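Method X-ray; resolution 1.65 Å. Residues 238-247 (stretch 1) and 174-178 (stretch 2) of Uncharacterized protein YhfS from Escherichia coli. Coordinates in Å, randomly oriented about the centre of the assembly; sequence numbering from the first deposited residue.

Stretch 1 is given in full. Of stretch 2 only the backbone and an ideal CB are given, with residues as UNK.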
ATOM      1  N   GLY A 238       9.871   5.055 -10.503  1.00 16.23           N
ATOM      2  CA  GLY A 238       9.803   4.312  -9.257  1.00 17.35           C
ATOM      3  C   GLY A 238       9.055   3.006  -9.442  1.00 18.20           C
ATOM      4  O   GLY A 238       9.472   1.951  -8.959  1.00 17.12           O
ATOM      5  N   LEU A 239       7.949   3.080 -10.171  1.00 15.49           N
ATOM      6  CA  LEU A 239       7.104   1.925 -10.393  1.00 14.01           C
ATOM      7  C   LEU A 239       7.801   0.832 -11.193  1.00 15.65           C
ATOM      8  O   LEU A 239       7.556  -0.345 -10.963  1.00 16.94           O
ATOM      9  CB  LEU A 239       5.831   2.366 -11.104  1.00 18.66           C
ATOM     10  CG  LEU A 239       4.507   1.683 -10.797  1.00 31.07           C
ATOM     11  CD1 LEU A 239       4.214   1.595  -9.305  1.00 23.48           C
ATOM     12  CD2 LEU A 239       3.439   2.492 -11.478  1.00 29.45           C
ATOM     13  N   VAL A 240       8.644   1.217 -12.153  1.00 14.50           N
ATOM     14  CA  VAL A 240       9.408   0.238 -12.930  1.00 13.90           C
ATOM     15  C   VAL A 240      10.381  -0.549 -12.043  1.00 16.15           C
ATOM     16  O   VAL A 240      10.591  -1.752 -12.248  1.00 17.32           O
ATOM     17  CB  VAL A 240      10.177   0.907 -14.102  1.00 15.46           C
ATOM     18  CG1 VAL A 240      11.150  -0.056 -14.748  1.00 17.51           C
ATOM     19  CG2 VAL A 240       9.182   1.437 -15.151  1.00 17.24           C
ATOM     20  N   PHE A 241      10.966   0.126 -11.053  1.00 16.71           N
ATOM     21  CA  PHE A 241      11.913  -0.514 -10.127  1.00 16.23           C
ATOM     22  C   PHE A 241      11.174  -1.347  -9.056  1.00 14.56           C
ATOM     23  O   PHE A 241      11.741  -2.253  -8.453  1.00 16.40           O
ATOM     24  CB  PHE A 241      12.734   0.551  -9.382  1.00 18.36           C
ATOM     25  CG  PHE A 241      13.916   1.103 -10.145  1.00 25.46           C
ATOM     26  CD1 PHE A 241      14.853   0.266 -10.723  1.00 22.00           C
ATOM     27  CD2 PHE A 241      14.118   2.474 -10.219  1.00 37.04           C
ATOM     28  CE1 PHE A 241      15.952   0.785 -11.400  1.00 27.89           C
ATOM     29  CE2 PHE A 241      15.213   2.999 -10.891  1.00 38.94           C
ATOM     30  CZ  PHE A 241      16.127   2.147 -11.489  1.00 32.68           C
ATOM     31  N   ALA A 242       9.911  -1.026  -8.803  1.00 12.74           N
ATOM     32  CA  ALA A 242       9.216  -1.596  -7.644  1.00 14.62           C
ATOM     33  C   ALA A 242       9.060  -3.128  -7.605  1.00 13.37           C
ATOM     34  O   ALA A 242       9.394  -3.743  -6.586  1.00 16.35           O
ATOM     35  CB  ALA A 242       7.872  -0.892  -7.403  1.00 15.28           C
ATOM     36  N   PRO A 243       8.561  -3.750  -8.689  1.00 15.11           N
ATOM     37  CA  PRO A 243       8.249  -5.171  -8.510  1.00 16.83           C
ATOM     38  C   PRO A 243       9.471  -6.046  -8.248  1.00 16.72           C
ATOM     39  O   PRO A 243       9.439  -6.834  -7.300  1.00 15.86           O
ATOM     40  CB  PRO A 243       7.505  -5.559  -9.805  1.00 17.33           C
ATOM     41  CG  PRO A 243       7.785  -4.471 -10.778  1.00 17.98           C
ATOM     42  CD  PRO A 243       8.080  -3.232  -9.983  1.00 13.61           C
ATOM     43  N   VAL A 244      10.543  -5.894  -9.023  1.00 14.36           N
ATOM     44  CA  VAL A 244      11.696  -6.760  -8.818  1.00 14.23           C
ATOM     45  C   VAL A 244      12.369  -6.498  -7.466  1.00 14.23           C
ATOM     46  O   VAL A 244      12.752  -7.444  -6.772  1.00 16.88           O
ATOM     47  CB  VAL A 244      12.709  -6.656  -9.987  1.00 15.90           C
ATOM     48  CG1 VAL A 244      14.034  -7.311  -9.627  1.00 20.68           C
ATOM     49  CG2 VAL A 244      12.130  -7.299 -11.244  1.00 17.78           C
HETATM   50  N   MSE A 245      12.494  -5.229  -7.081  1.00 14.14           N
HETATM   51  CA  MSE A 245      13.164  -4.929  -5.813  1.00 13.84           C
HETATM   52  C   MSE A 245      12.348  -5.459  -4.640  1.00 14.58           C
HETATM   53  O   MSE A 245      12.905  -5.944  -3.656  1.00 13.92           O
HETATM   54  CB  MSE A 245      13.477  -3.442  -5.683  1.00 14.15           C
HETATM   55  CG  MSE A 245      14.300  -2.930  -6.885  1.00 15.21           C
HETATM   56 SE   MSE A 245      16.089  -3.725  -7.025  0.75 24.97          SE
HETATM   57  CE  MSE A 245      16.547  -3.196  -5.244  1.00 14.29           C
ATOM     58  N   HIS A 246      11.029  -5.428  -4.761  1.00 14.61           N
ATOM     59  CA  HIS A 246      10.225  -6.012  -3.703  1.00 15.09           C
ATOM     60  C   HIS A 246      10.228  -7.537  -3.695  1.00 16.99           C
ATOM     61  O   HIS A 246      10.117  -8.145  -2.633  1.00 16.54           O
ATOM     62  CB  HIS A 246       8.814  -5.411  -3.691  1.00 16.15           C
ATOM     63  CG  HIS A 246       8.771  -4.069  -3.041  1.00 16.99           C
ATOM     64  ND1 HIS A 246       8.892  -3.910  -1.676  1.00 17.56           N
ATOM     65  CD2 HIS A 246       8.693  -2.822  -3.563  1.00 14.94           C
ATOM     66  CE1 HIS A 246       8.856  -2.622  -1.383  1.00 17.45           C
ATOM     67  NE2 HIS A 246       8.730  -1.940  -2.510  1.00 13.56           N
ATOM     68  N   ALA A 247      10.378  -8.158  -4.861  1.00 15.25           N
ATOM     69  CA  ALA A 247      10.473  -9.612  -4.912  1.00 13.92           C
ATOM     70  C   ALA A 247      11.772 -10.032  -4.249  1.00 15.31           C
ATOM     71  O   ALA A 247      11.830 -11.053  -3.575  1.00 16.26           O
ATOM     72  CB  ALA A 247      10.421 -10.113  -6.335  1.00 16.25           C
ATOM     73  N   UNK A 174       0.627  -2.850  -1.210  1.00 16.19           N
ATOM     74  CA  UNK A 174       0.365  -4.058  -1.982  1.00 15.35           C
ATOM     75  C   UNK A 174       0.729  -3.906  -3.462  1.00 16.83           C
ATOM     76  O   UNK A 174       0.956  -4.899  -4.154  1.00 15.79           O
ATOM     77  CB  UNK A 174      -1.110  -4.442  -1.852  1.00 15.35           C
ATOM     78  N   UNK A 175       0.754  -2.667  -3.952  1.00 14.39           N
ATOM     79  CA  UNK A 175       0.941  -2.429  -5.383  1.00 15.50           C
ATOM     80  C   UNK A 175       2.304  -2.921  -5.840  1.00 16.48           C
ATOM     81  O   UNK A 175       3.314  -2.661  -5.174  1.00 16.37           O
ATOM     82  CB  UNK A 175       0.784  -0.942  -5.706  1.00 15.50           C
ATOM     83  N   UNK A 176       2.320  -3.648  -6.962  1.00 14.78           N
ATOM     84  CA  UNK A 176       3.543  -4.248  -7.508  1.00 15.53           C
ATOM     85  C   UNK A 176       4.152  -5.345  -6.638  1.00 17.69           C
ATOM     86  O   UNK A 176       5.261  -5.814  -6.913  1.00 18.21           O
ATOM     87  CB  UNK A 176       4.589  -3.153  -7.725  1.00 15.53           C
ATOM     88  N   UNK A 177       3.427  -5.761  -5.606  1.00 16.49           N
ATOM     89  CA  UNK A 177       3.914  -6.805  -4.712  1.00 17.49           C
ATOM     90  C   UNK A 177       3.027  -8.052  -4.752  1.00 19.10           C
ATOM     91  O   UNK A 177       3.417  -9.114  -4.257  1.00 18.27           O
ATOM     92  CB  UNK A 177       3.997  -6.270  -3.281  1.00 17.49           C
ATOM     93  N   UNK A 178       1.831  -7.902  -5.317  1.00 16.00           N
ATOM     94  CA  UNK A 178       0.893  -9.008  -5.495  1.00 17.61           C
ATOM     95  C   UNK A 178       0.403  -9.065  -6.936  1.00 18.03           C
ATOM     96  O   UNK A 178       0.632  -8.138  -7.724  1.00 18.45           O
ATOM     97  CB  UNK A 178      -0.292  -8.869  -4.537  1.00 17.61           C
TER

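Stretch 1 is a helix, and the side it turns to the short loop of stretch 2 is built from Leu-239, Ala-242, Pro-243 and His-246: apolar at one end, an imidazole at the other. No direct hydrogen bond joins the two segments, so shape and apolar packing must carry most of the contact.

Position 174 lies beyond the reach of the helix, which sets no requirement on its side chain. The deposited residue is Ala-174, whose O accepts a 3.0 Å hydrogen bond from the backbone N of 177 and so helps to hold the turn.

At position 175 the CA-to-CB bond points sideways, and nothing of the helix lies within 5.5 Å of the ideal CB. A medium apolar side chain could still graze Leu-239. Val-175 does this: its CG1 lies 4.5 Å from Leu-239 CD1, a marginal touch.

Position 176 is the centre of the contact. Its CA-to-CB bond points toward the helix, and the ideal CB sits 4.0 Å from Ala-242 CB and 4.1 Å from Pro-243 N. The small Ala-242 lets the backbones approach, with 4.9 Å between the CA atoms of 176 and Pro-243. Phi/psi of 66/9 is left-handed, comfortable for Gly or Asn and a poor choice for a beta-branched residue. Gly, however, would bring no side chain to the apolar surface between Leu-239 and Pro-243, where a long, flexible, unbranched chain fits well. The residue is Met-176, present as selenomethionine. Its CG packs 3.9 Å from Leu-239 CD1 and 4.0 Å from Pro-243 CD, while CE reaches to 3.7 Å from Leu-239 O. The backbone contributes too: Met-176 O lies 3.4 Å from Pro-243 CA in a CA-H...O contact. One water donates to Met-176 O at 2.8 Å and to Pro-243 O at 2.7 Å, bridging two carbonyls that could not bond to each other.

At position 177 the CA-to-CB bond again points sideways, yet the ideal CB is 4.9 Å from His-246 CB and the imidazole lies within reach of a longer chain. Lys, Arg, Gln or Met could lay methylenes on the ring; an aromatic might also be considered. Lys-177 is the deposited answer. Its CD comes within 3.6 Å of His-246 ND1, and CE stands over one ring face, 3.9 Å from the centroid and 20° off the normal, a CH-pi contact. NZ finds its hydrogen bond elsewhere in the structure.

Position 178 is out of reach, so many residues would serve as far as the helix is concerned; it is Val-178.

Stretch 2 174-178: AVMKV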
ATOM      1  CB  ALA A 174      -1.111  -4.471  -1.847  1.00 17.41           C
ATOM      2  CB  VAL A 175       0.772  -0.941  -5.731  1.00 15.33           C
ATOM      3  CG1 VAL A 175       1.004  -0.704  -7.230  1.00 16.76           C
ATOM      4  CG2 VAL A 175      -0.623  -0.467  -5.337  1.00 16.92           C
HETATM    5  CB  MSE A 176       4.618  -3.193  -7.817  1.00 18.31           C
HETATM    6  CG  MSE A 176       4.281  -2.281  -8.970  1.00 15.22           C
HETATM    7 SE   MSE A 176       3.807  -3.315 -10.579  0.75 24.17          SE
HETATM    8  CE  MSE A 176       4.385  -2.039 -11.948  1.00 17.61           C
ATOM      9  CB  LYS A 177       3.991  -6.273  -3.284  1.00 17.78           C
ATOM     10  CG  LYS A 177       5.040  -5.193  -3.088  1.00 21.06           C
ATOM     11  CD  LYS A 177       5.481  -5.203  -1.635  1.00 32.80           C
ATOM     12  CE  LYS A 177       5.230  -3.886  -0.970  1.00 29.97           C
ATOM     13  NZ  LYS A 177       5.300  -4.040   0.508  1.00 21.28           N
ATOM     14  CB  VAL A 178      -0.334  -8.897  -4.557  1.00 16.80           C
ATOM     15  CG1 VAL A 178       0.114  -8.829  -3.095  1.00 19.33           C
ATOM     16  CG2 VAL A 178      -1.180  -7.679  -4.909  1.00 17.85           C
TER
HETATM   17  O   HOH W   1       7.104  -7.845  -6.258  1.00 19.21           O
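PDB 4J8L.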